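Local coordinates for Pre-mRNA-processing-splicing factor 8 (Cryptococcus neoformans var. grubii serotype A, PDB 6MX6), which carries, within this splicing factor, the intein crystallised here, a Hint-fold domain that probably excises itself and joins its flanking protein segments by protein splicing, at residues Arg53-Glu61 against Ala137-Ile145; Cys65-Glu76 against Ser95-Phe106. All blocks are in the same frame, centred on the assembly; numbering follows the deposited sequence.

Interaction 1. Residues Arg53-Glu61 against Ala137-Ile145; sequences RIKTHEGLE and ATLLHINSI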
# COMPACT_ATOMS: atom_id res chain seq x y z
N ARG A 53 6.75 9.18 2.27
CA ARG A 53 6.98 8.82 0.88
C ARG A 53 7.93 7.63 0.83
O ARG A 53 9.05 7.70 1.37
CB ARG A 53 7.55 10.00 0.09
CG ARG A 53 7.86 9.66 -1.38
CD ARG A 53 8.32 10.88 -2.17
NE ARG A 53 7.28 11.91 -2.15
CZ ARG A 53 6.30 11.99 -3.04
NH1 ARG A 53 6.25 11.14 -4.06
NH2 ARG A 53 5.38 12.95 -2.92
N ILE A 54 7.50 6.55 0.19
CA ILE A 54 8.29 5.34 -0.01
C ILE A 54 8.68 5.28 -1.47
O ILE A 54 7.80 5.28 -2.36
CB ILE A 54 7.52 4.08 0.41
CG1 ILE A 54 7.10 4.20 1.88
CG2 ILE A 54 8.38 2.83 0.20
CD1 ILE A 54 6.07 3.16 2.31
N LYS A 55 9.99 5.23 -1.73
CA LYS A 55 10.54 5.08 -3.07
C LYS A 55 11.26 3.75 -3.19
O LYS A 55 12.02 3.36 -2.29
CB LYS A 55 11.54 6.20 -3.39
CG LYS A 55 10.98 7.61 -3.42
CD LYS A 55 12.09 8.60 -3.76
CE LYS A 55 11.57 9.79 -4.54
NZ LYS A 55 10.97 9.39 -5.83
N THR A 56 11.05 3.09 -4.33
CA THR A 56 11.68 1.81 -4.62
C THR A 56 12.86 2.01 -5.57
O THR A 56 12.96 3.01 -6.28
CB THR A 56 10.67 0.84 -5.23
OG1 THR A 56 10.02 1.44 -6.36
CG2 THR A 56 9.60 0.44 -4.19
N HIS A 57 13.78 1.04 -5.55
CA HIS A 57 14.80 0.98 -6.58
C HIS A 57 14.17 0.84 -7.95
O HIS A 57 14.59 1.51 -8.91
CB HIS A 57 15.74 -0.21 -6.33
CG HIS A 57 16.67 -0.02 -5.18
ND1 HIS A 57 17.99 0.32 -5.35
CD2 HIS A 57 16.47 -0.13 -3.85
CE1 HIS A 57 18.58 0.41 -4.16
NE2 HIS A 57 17.67 0.14 -3.23
N GLU A 58 13.17 -0.02 -8.07
CA GLU A 58 12.50 -0.27 -9.33
C GLU A 58 11.70 0.96 -9.76
O GLU A 58 11.24 1.75 -8.94
CB GLU A 58 11.57 -1.48 -9.20
CG GLU A 58 12.28 -2.83 -9.00
CD GLU A 58 12.78 -3.05 -7.56
OE1 GLU A 58 13.38 -4.12 -7.30
OE2 GLU A 58 12.57 -2.18 -6.70
N GLY A 59 11.53 1.11 -11.07
CA GLY A 59 10.86 2.27 -11.61
C GLY A 59 9.35 2.21 -11.51
O GLY A 59 8.65 2.15 -12.53
N LEU A 60 8.84 2.22 -10.29
CA LEU A 60 7.41 2.23 -10.02
C LEU A 60 7.08 3.51 -9.27
O LEU A 60 7.94 4.11 -8.62
CB LEU A 60 6.98 1.02 -9.18
CG LEU A 60 6.83 -0.36 -9.83
CD1 LEU A 60 6.07 -0.29 -11.15
CD2 LEU A 60 8.18 -1.02 -10.02
N GLU A 61 5.81 3.93 -9.35
CA GLU A 61 5.38 5.15 -8.67
C GLU A 61 5.60 5.06 -7.17
O GLU A 61 5.40 4.01 -6.56
CB GLU A 61 3.89 5.40 -8.95
CG GLU A 61 3.62 6.01 -10.32
CD GLU A 61 2.18 6.48 -10.49
OE1 GLU A 61 1.39 6.35 -9.53
OE2 GLU A 61 1.85 6.98 -11.58
N ALA A 137 10.54 -10.54 -11.67
CA ALA A 137 10.83 -10.06 -10.33
C ALA A 137 9.64 -9.30 -9.75
O ALA A 137 9.43 -8.12 -10.04
CB ALA A 137 12.07 -9.17 -10.34
N THR A 138 8.85 -9.99 -8.92
CA THR A 138 7.65 -9.42 -8.33
C THR A 138 7.90 -8.79 -6.96
O THR A 138 6.98 -8.20 -6.39
CB THR A 138 6.56 -10.48 -8.22
OG1 THR A 138 5.28 -9.85 -8.05
CG2 THR A 138 6.82 -11.42 -7.05
N LEU A 139 9.11 -8.91 -6.42
CA LEU A 139 9.47 -8.23 -5.18
C LEU A 139 10.09 -6.88 -5.51
O LEU A 139 10.82 -6.74 -6.49
CB LEU A 139 10.45 -9.06 -4.35
CG LEU A 139 10.00 -10.40 -3.78
CD1 LEU A 139 11.17 -11.08 -3.08
CD2 LEU A 139 8.84 -10.23 -2.82
N LEU A 140 9.76 -5.89 -4.70
CA LEU A 140 10.25 -4.53 -4.87
C LEU A 140 11.10 -4.16 -3.67
O LEU A 140 10.71 -4.40 -2.52
CB LEU A 140 9.09 -3.55 -5.03
CG LEU A 140 8.06 -3.95 -6.08
CD1 LEU A 140 6.88 -3.01 -6.01
CD2 LEU A 140 8.69 -3.92 -7.46
N HIS A 141 12.25 -3.56 -3.93
CA HIS A 141 13.22 -3.21 -2.91
C HIS A 141 13.04 -1.73 -2.58
O HIS A 141 13.08 -0.89 -3.48
CB HIS A 141 14.64 -3.50 -3.39
CG HIS A 141 14.83 -4.92 -3.83
ND1 HIS A 141 14.47 -5.36 -5.08
CD2 HIS A 141 15.33 -5.99 -3.18
CE1 HIS A 141 14.74 -6.65 -5.19
NE2 HIS A 141 15.26 -7.06 -4.04
N ILE A 142 12.83 -1.43 -1.31
CA ILE A 142 12.64 -0.04 -0.90
C ILE A 142 14.00 0.66 -0.89
O ILE A 142 14.95 0.18 -0.27
CB ILE A 142 11.95 0.02 0.47
CG1 ILE A 142 10.53 -0.51 0.34
CG2 ILE A 142 11.95 1.44 0.99
CD1 ILE A 142 9.76 -0.48 1.63
N ASN A 143 14.08 1.79 -1.57
CA ASN A 143 15.30 2.59 -1.57
C ASN A 143 15.28 3.68 -0.52
O ASN A 143 16.32 3.99 0.07
CB ASN A 143 15.52 3.21 -2.96
CG ASN A 143 16.88 3.89 -3.08
OD1 ASN A 143 17.91 3.31 -2.73
ND2 ASN A 143 16.87 5.12 -3.56
N SER A 144 14.12 4.29 -0.26
CA SER A 144 14.07 5.32 0.76
C SER A 144 12.66 5.42 1.31
O SER A 144 11.69 5.09 0.64
CB SER A 144 14.51 6.69 0.22
OG SER A 144 13.69 7.12 -0.85
N ILE A 145 12.57 5.86 2.57
CA ILE A 145 11.27 6.14 3.17
C ILE A 145 11.47 7.37 4.03
O ILE A 145 12.35 7.40 4.90
CB ILE A 145 10.72 4.95 3.99
CG1 ILE A 145 9.35 5.30 4.59
CG2 ILE A 145 11.71 4.48 5.06
CD1 ILE A 145 8.55 4.09 5.06
O HOH W 1 11.46 8.50 0.26
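A classic beta bulge interrupts the antiparallel pairing of strands 52-56 and 139-147 in the Hint domain: Asn-143 and Ser-144 both face Lys-55. The carbonyl Lys-55 O therefore takes two bonds, from Ser-144 N at 3.1 Å and from Asn-143 N at 2.7 Å. Lys-55 N returns a bond to Ser-144 O, and a water links Arg-53 O to Ser-144 OG. Beyond the bulge the pairing resumes with His-57 N on His-141 O.

Where strand 52-56 gives way to a turn, Glu-58 takes hold of His-141 with both carboxylate oxygens. OE1 of Glu-58 receives ND1 of His-141 at 2.8 Å on its syn lone pair, in the plane of the ring, while Glu-58 OE2 accepts the backbone N of His-141. The bend at chi2 (78°) brings the carboxylate round to the histidine; its plane lies 14° from that of the imidazole. The ND1 bond holds the imidazole's rotation, while the OE2 bond ties the carboxylate to the strand backbone. CB of Asn-143 sits over one face of the His-57 ring, 3.9 Å from its centroid, as a CH-pi contact.

On the face bearing Ile-54 and Ile-145 the two side chains run alongside each other, pointing the same way and packed tightly, with CG1 of Ile-54 3.5 Å from CD1 of Ile-145. Ile-54 CG2 also meets Ile-142 CD1. These isoleucines pack against Leu-71 and Met-73 of strand 70-76 and Val-103 and Phe-106 of helix 103-108, while strands 63-65 and 117-120 flank the pair in the six-stranded sheet.

Interaction 2. Residues Cys65-Glu76 against Ser95-Phe106; sequences CTHNHILSMYKE and SHERVDVTVDDF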
# COMPACT_ATOMS: atom_id res chain seq x y z
N CYS A 65 1.85 7.55 2.09
CA CYS A 65 0.84 7.04 3.01
C CYS A 65 1.07 7.52 4.44
O CYS A 65 2.12 8.05 4.79
CB CYS A 65 0.78 5.52 2.94
SG CYS A 65 2.32 4.75 3.45
N THR A 66 0.06 7.32 5.29
CA THR A 66 0.15 7.81 6.66
C THR A 66 1.09 6.97 7.51
O THR A 66 1.42 5.82 7.17
CB THR A 66 -1.22 7.82 7.35
OG1 THR A 66 -1.78 6.50 7.27
CG2 THR A 66 -2.14 8.82 6.70
N HIS A 67 1.49 7.54 8.65
CA HIS A 67 2.42 6.86 9.54
C HIS A 67 1.84 5.56 10.10
O HIS A 67 2.59 4.64 10.42
CB HIS A 67 2.81 7.78 10.70
CG HIS A 67 1.68 8.11 11.62
ND1 HIS A 67 1.51 7.49 12.84
CD2 HIS A 67 0.65 8.99 11.49
CE1 HIS A 67 0.43 7.97 13.43
NE2 HIS A 67 -0.11 8.88 12.63
N ASN A 68 0.52 5.46 10.22
CA ASN A 68 -0.07 4.24 10.76
C ASN A 68 -0.53 3.28 9.67
O ASN A 68 -1.11 2.23 9.97
CB ASN A 68 -1.25 4.56 11.69
CG ASN A 68 -2.32 5.39 11.01
OD1 ASN A 68 -2.04 6.17 10.11
ND2 ASN A 68 -3.56 5.24 11.47
N HIS A 69 -0.28 3.61 8.40
CA HIS A 69 -0.65 2.72 7.32
C HIS A 69 0.13 1.41 7.43
O HIS A 69 1.29 1.39 7.84
CB HIS A 69 -0.39 3.38 5.98
CG HIS A 69 -0.84 2.57 4.82
ND1 HIS A 69 -2.17 2.39 4.52
CD2 HIS A 69 -0.14 1.89 3.89
CE1 HIS A 69 -2.27 1.62 3.45
NE2 HIS A 69 -1.06 1.31 3.04
N ILE A 70 -0.52 0.31 7.10
CA ILE A 70 0.08 -1.02 7.21
C ILE A 70 0.63 -1.41 5.85
O ILE A 70 -0.10 -1.40 4.85
CB ILE A 70 -0.94 -2.06 7.70
CG1 ILE A 70 -1.46 -1.69 9.09
CG2 ILE A 70 -0.32 -3.45 7.69
CD1 ILE A 70 -2.68 -2.48 9.50
N LEU A 71 1.92 -1.74 5.80
CA LEU A 71 2.55 -2.28 4.60
C LEU A 71 2.48 -3.81 4.63
O LEU A 71 2.83 -4.43 5.63
CB LEU A 71 4.01 -1.84 4.52
CG LEU A 71 4.26 -0.34 4.68
CD1 LEU A 71 5.76 -0.06 4.78
CD2 LEU A 71 3.65 0.43 3.51
N SER A 72 2.02 -4.39 3.53
CA SER A 72 2.06 -5.84 3.35
C SER A 72 3.35 -6.17 2.60
O SER A 72 3.56 -5.70 1.48
CB SER A 72 0.84 -6.33 2.58
OG SER A 72 -0.32 -6.28 3.39
N MET A 73 4.21 -6.96 3.23
CA MET A 73 5.56 -7.17 2.76
C MET A 73 5.88 -8.66 2.77
O MET A 73 5.13 -9.49 3.30
CB MET A 73 6.57 -6.41 3.64
CG MET A 73 6.05 -5.08 4.15
SD MET A 73 7.36 -3.97 4.69
CE MET A 73 8.14 -3.58 3.13
N TYR A 74 7.01 -8.97 2.14
CA TYR A 74 7.67 -10.27 2.25
C TYR A 74 8.99 -10.05 2.97
O TYR A 74 9.73 -9.13 2.64
CB TYR A 74 7.91 -10.88 0.87
CG TYR A 74 6.76 -11.72 0.35
CD1 TYR A 74 6.52 -12.99 0.86
CD2 TYR A 74 5.93 -11.24 -0.65
CE1 TYR A 74 5.47 -13.75 0.38
CE2 TYR A 74 4.88 -11.99 -1.13
CZ TYR A 74 4.66 -13.25 -0.61
OH TYR A 74 3.61 -14.00 -1.10
N LYS A 75 9.28 -10.91 3.94
CA LYS A 75 10.52 -10.85 4.70
C LYS A 75 11.37 -12.07 4.40
O LYS A 75 10.84 -13.19 4.30
CB LYS A 75 10.24 -10.75 6.20
CG LYS A 75 11.45 -10.44 7.05
CD LYS A 75 11.07 -10.40 8.52
CE LYS A 75 12.28 -10.13 9.40
NZ LYS A 75 12.55 -11.27 10.32
N GLU A 76 12.67 -11.87 4.26
CA GLU A 76 13.58 -12.95 3.92
C GLU A 76 13.70 -13.95 5.06
O GLU A 76 13.57 -13.61 6.24
CB GLU A 76 14.97 -12.40 3.56
CG GLU A 76 14.95 -11.23 2.60
CD GLU A 76 15.94 -11.37 1.46
OE1 GLU A 76 15.98 -12.44 0.82
OE2 GLU A 76 16.68 -10.39 1.20
N SER A 95 11.38 -18.48 -0.06
CA SER A 95 12.45 -17.61 0.41
C SER A 95 11.98 -16.55 1.39
O SER A 95 12.79 -16.05 2.17
CB SER A 95 13.12 -16.92 -0.79
OG SER A 95 14.07 -17.77 -1.40
N HIS A 96 10.69 -16.21 1.36
CA HIS A 96 10.15 -15.08 2.11
C HIS A 96 8.82 -15.47 2.75
O HIS A 96 8.05 -16.25 2.19
CB HIS A 96 9.94 -13.87 1.19
CG HIS A 96 11.20 -13.31 0.61
ND1 HIS A 96 11.93 -13.97 -0.36
CD2 HIS A 96 11.86 -12.16 0.86
CE1 HIS A 96 12.99 -13.24 -0.68
NE2 HIS A 96 12.97 -12.14 0.05
N GLU A 97 8.55 -14.89 3.92
CA GLU A 97 7.28 -15.05 4.61
C GLU A 97 6.50 -13.74 4.55
O GLU A 97 7.08 -12.65 4.54
CB GLU A 97 7.49 -15.46 6.08
CG GLU A 97 7.44 -14.29 7.06
CD GLU A 97 8.08 -14.59 8.40
OE1 GLU A 97 9.31 -14.40 8.54
OE2 GLU A 97 7.35 -15.00 9.33
N ARG A 98 5.17 -13.85 4.51
CA ARG A 98 4.31 -12.68 4.50
C ARG A 98 4.31 -12.02 5.87
O ARG A 98 4.17 -12.71 6.89
CB ARG A 98 2.89 -13.07 4.09
CG ARG A 98 2.67 -13.17 2.60
CD ARG A 98 2.44 -11.80 1.98
NE ARG A 98 1.16 -11.23 2.39
CZ ARG A 98 1.02 -10.31 3.33
NH1 ARG A 98 2.10 -9.84 3.95
NH2 ARG A 98 -0.18 -9.85 3.65
N VAL A 99 4.48 -10.69 5.91
CA VAL A 99 4.43 -9.93 7.16
C VAL A 99 3.74 -8.60 6.91
O VAL A 99 3.96 -7.95 5.88
CB VAL A 99 5.84 -9.68 7.76
CG1 VAL A 99 5.72 -9.03 9.14
CG2 VAL A 99 6.64 -10.96 7.87
N ASP A 100 2.92 -8.17 7.87
CA ASP A 100 2.33 -6.84 7.85
C ASP A 100 3.04 -5.98 8.89
O ASP A 100 3.26 -6.43 10.02
CB ASP A 100 0.83 -6.89 8.13
CG ASP A 100 0.06 -7.67 7.07
OD1 ASP A 100 0.58 -7.83 5.94
OD2 ASP A 100 -1.06 -8.13 7.38
N VAL A 101 3.42 -4.76 8.51
CA VAL A 101 4.13 -3.88 9.43
C VAL A 101 3.69 -2.44 9.19
O VAL A 101 3.57 -2.01 8.04
CB VAL A 101 5.66 -4.03 9.30
CG1 VAL A 101 6.10 -3.78 7.88
CG2 VAL A 101 6.38 -3.11 10.28
N THR A 102 3.42 -1.71 10.27
CA THR A 102 3.04 -0.32 10.08
C THR A 102 4.24 0.49 9.60
O THR A 102 5.40 0.14 9.84
CB THR A 102 2.49 0.29 11.37
OG1 THR A 102 3.54 0.41 12.34
CG2 THR A 102 1.35 -0.57 11.93
N VAL A 103 3.94 1.59 8.90
CA VAL A 103 4.99 2.50 8.46
C VAL A 103 5.81 3.00 9.65
O VAL A 103 7.04 3.10 9.56
CB VAL A 103 4.39 3.66 7.64
CG1 VAL A 103 5.37 4.80 7.51
CG2 VAL A 103 3.94 3.18 6.25
N ASP A 104 5.16 3.29 10.78
CA ASP A 104 5.90 3.78 11.95
C ASP A 104 6.97 2.78 12.40
O ASP A 104 8.14 3.13 12.61
CB ASP A 104 4.94 4.06 13.10
CG ASP A 104 4.45 5.50 13.13
OD1 ASP A 104 5.13 6.38 12.55
OD2 ASP A 104 3.39 5.74 13.75
N ASP A 105 6.56 1.52 12.53
CA ASP A 105 7.46 0.48 13.02
C ASP A 105 8.56 0.19 12.01
O ASP A 105 9.71 -0.04 12.39
CB ASP A 105 6.67 -0.80 13.33
CG ASP A 105 5.82 -0.67 14.59
OD1 ASP A 105 6.17 0.13 15.48
OD2 ASP A 105 4.81 -1.40 14.70
N PHE A 106 8.22 0.21 10.72
CA PHE A 106 9.22 -0.04 9.68
C PHE A 106 10.25 1.08 9.64
O PHE A 106 11.45 0.83 9.57
CB PHE A 106 8.53 -0.19 8.33
CG PHE A 106 9.48 -0.51 7.22
CD1 PHE A 106 9.90 -1.82 7.01
CD2 PHE A 106 9.96 0.49 6.39
CE1 PHE A 106 10.76 -2.13 5.98
CE2 PHE A 106 10.84 0.18 5.36
CZ PHE A 106 11.24 -1.12 5.16
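The Tyr-74 ring carries the aliphatic part of Arg-98 on one face: CD of Arg-98 stands 4.0 Å from the ring centroid. The guanidinium of Arg-98 is turned 76° from the ring; CB of Ser-72 lies over one of its faces, and Asp-100 OD1 is in plane at its edge. Bends at chi2 and chi3 curl the arginine along its own strand to Asp-100, two residues on, where NH1 and NH2 both bind that oxygen, NH2 of Arg-98 at 3.1 Å on the syn lone pair of OD1 of Asp-100. Ser-72 OG donates to Asp-100 OD1 from above the carboxylate plane, a third bond. NH1 of Arg-98 also reaches Met-73 O, which already accepts Val-99 N.

Near the helix start, His-67 ND1 donates to OD2 of Asp-104 at 2.7 Å, a bond in the ring plane but 33° out of the carboxylate plane. Thr-102 N-caps the helix by accepting Asp-105 N on OG1. The type I turn Thr-66 to His-69, whose Thr-66 OG1 and His-69 ND1 both bind Cys-5 N, is consistent with the TxxH motif that activates the N-terminal splice junction in inteins. On the sheet face that bears Leu-71 and Met-73, Met-73 SD touches Val-101 CG1 at 3.4 Å and forms an oblique Met-aromatic contact with the Phe-106 ring, while Val-103 CG2 touches both Leu-71 CG and Cys-65 SG.

Strands 70-76 and 96-102 end the six-stranded sheet, 96-102 outermost; 117-120, whose Phe-120 meets Tyr-74 edge-to-face, lies on the other side of 70-76. His-174 of strand 172-174 touches Ile-70, Ser-72 and Asp-100.

Overall arrangement
From the N terminus, the chain passes through strand 52-56, turns, and runs by way of 63-65 into strand 70-76. After an unmodelled excursion it returns as strand 96-102, closing the shorter loop of interaction 2, and continues directly into helix 103-108. Only after strand 117-120 and a second unmodelled segment does strand 139-147 come back beside 52-56, so interaction 1 closes a longer loop within which interaction 2 is nested. Both pairs belong to one six-stranded antiparallel sheet, with 117-120 lying between them. Their centres are 13 Å apart, and they meet through apolar packing: Leu-139 rests on Tyr-74 and His-96.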